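Local coordinates for uncharacterized protein (Bacteroides ovatus, PDB 4IRT) that is of unknown function but, as a BNR repeat-like protein of beta-propeller type, is a putative neuraminidase that may act on sialic-acid glycans, at residues 27-32 against 77-82. Numbering follows the deposited sequence.
Sequences SLVTHG and SMMIDG
His-31 meets Ile-80 through two first torsions: CG of His-31 lies anti to its backbone N (chi1 -176°), and CG2 of Ile-80 is likewise anti to its own N. The first carries CG of His-31 toward Ile-80, and chi2 then turns the ring so that one face meets the isoleucine methyl. Ile-80 CG2 sits 3.9 Å from the centroid of the His-31 ring and 23° off the ring normal, which identifies a CH-pi contact; its nearest ring atom is CG, so the methyl is offset toward the rim. CE1 of His-31 also comes 3.4 Å from the carbonyl O of Asp-81, obliquely to the ring. At the ring edge and in its plane, a water hydrogen-bonded to His-31 NE2 at 2.7 Å donates to O of Gly-82.

Farther along, the two methyls of Val-29 divide the selenomethionines between them. CG1 is 3.9 Å from CG of Met-78 and also meets CG1 of Ile-80, whereas CG2 faces SE of Met-79 at 4.0 Å. Although the CB of Met-79 points away from 27-32, the bend at chi2 turns SE back toward the valine.

The strands 28-31 and 77-80 run nearly parallel, 5° apart, with axes 7.1 Å from each other at closest approach, and no direct hydrogen bond joins the two segments. Each is the first strand of its antiparallel sheet: Val-29 pairs by backbone with Tyr-36 and Met-79 with His-87. This is consistent with the innermost strands of neighbouring propeller blades, meeting here mostly through side chains, while the backbone of Met-78 bonds to Asn-26 just before 27-32.

Chemically, the interface grades from a buried apolar seam around Val-29 to a partly exposed histidine end, where a bridging water supplies a polar link that the two segments do not make directly.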
# COMPACT_ATOMS: atom_id res chain seq x y z
N SER A 27 -4.69 6.00 -2.42
CA SER A 27 -5.14 6.68 -3.63
C SER A 27 -6.61 7.06 -3.52
O SER A 27 -7.06 8.00 -4.17
CB SER A 27 -4.94 5.76 -4.83
OG SER A 27 -5.66 4.55 -4.67
N LEU A 28 -7.35 6.31 -2.72
CA LEU A 28 -8.82 6.37 -2.63
C LEU A 28 -9.21 6.11 -1.17
O LEU A 28 -8.70 5.17 -0.53
CB LEU A 28 -9.38 5.27 -3.53
CG LEU A 28 -10.87 5.11 -3.82
CD1 LEU A 28 -11.37 6.29 -4.63
CD2 LEU A 28 -11.09 3.80 -4.57
N VAL A 29 -10.09 6.95 -0.64
CA VAL A 29 -10.42 6.86 0.76
C VAL A 29 -11.76 7.50 1.06
O VAL A 29 -12.04 8.62 0.62
CB VAL A 29 -9.31 7.45 1.65
CG1 VAL A 29 -9.10 8.93 1.38
CG2 VAL A 29 -9.67 7.25 3.11
N THR A 30 -12.57 6.76 1.79
CA THR A 30 -13.89 7.21 2.25
C THR A 30 -13.83 7.84 3.65
O THR A 30 -13.21 7.31 4.56
CB THR A 30 -14.90 6.03 2.26
OG1 THR A 30 -15.22 5.68 0.90
CG2 THR A 30 -16.20 6.39 3.01
N HIS A 31 -14.53 8.96 3.82
CA HIS A 31 -14.78 9.52 5.15
C HIS A 31 -16.28 9.78 5.20
O HIS A 31 -16.81 10.53 4.37
CB HIS A 31 -13.96 10.79 5.34
CG HIS A 31 -14.07 11.39 6.70
ND1 HIS A 31 -13.40 10.88 7.80
CD2 HIS A 31 -14.78 12.45 7.15
CE1 HIS A 31 -13.70 11.59 8.86
NE2 HIS A 31 -14.52 12.56 8.50
N GLY A 32 -16.97 9.09 6.09
CA GLY A 32 -18.44 9.21 6.15
C GLY A 32 -19.06 8.63 4.88
O GLY A 32 -18.78 7.49 4.51
N SER A 77 0.17 9.82 -1.82
CA SER A 77 -0.62 9.17 -0.78
C SER A 77 -1.45 10.21 -0.03
O SER A 77 -0.94 11.28 0.36
CB SER A 77 0.29 8.45 0.22
OG SER A 77 0.84 7.24 -0.28
N MSE A 78 -2.72 9.86 0.21
CA MSE A 78 -3.66 10.72 0.92
C MSE A 78 -4.38 9.99 2.04
O MSE A 78 -4.38 8.74 2.11
CB MSE A 78 -4.67 11.30 -0.06
CG MSE A 78 -5.85 10.39 -0.29
SE MSE A 78 -7.03 10.80 -1.79
CE MSE A 78 -7.46 12.61 -1.36
N MSE A 79 -5.00 10.78 2.92
CA MSE A 79 -5.79 10.25 4.04
C MSE A 79 -6.63 11.36 4.61
O MSE A 79 -6.29 12.53 4.46
CB MSE A 79 -4.86 9.70 5.12
CG MSE A 79 -5.53 9.05 6.33
SE MSE A 79 -6.78 7.61 5.89
CE MSE A 79 -5.68 6.52 4.74
N ILE A 80 -7.72 11.01 5.28
CA ILE A 80 -8.61 11.99 5.91
C ILE A 80 -8.51 11.79 7.42
O ILE A 80 -8.55 10.65 7.91
CB ILE A 80 -10.08 11.81 5.50
CG1 ILE A 80 -10.24 11.57 3.99
CG2 ILE A 80 -10.91 13.02 5.98
CD1 ILE A 80 -9.94 12.75 3.10
N ASP A 81 -8.35 12.88 8.15
CA ASP A 81 -8.28 12.81 9.62
C ASP A 81 -9.69 12.89 10.21
O ASP A 81 -10.68 13.02 9.48
CB ASP A 81 -7.30 13.85 10.20
CG ASP A 81 -7.78 15.31 10.07
OD1 ASP A 81 -8.99 15.55 9.91
OD2 ASP A 81 -6.91 16.23 10.14
N GLY A 82 -9.79 12.86 11.53
CA GLY A 82 -11.08 12.78 12.21
C GLY A 82 -11.96 14.00 12.05
O GLY A 82 -13.14 13.93 12.34
O HOH W 1 -15.22 14.57 10.18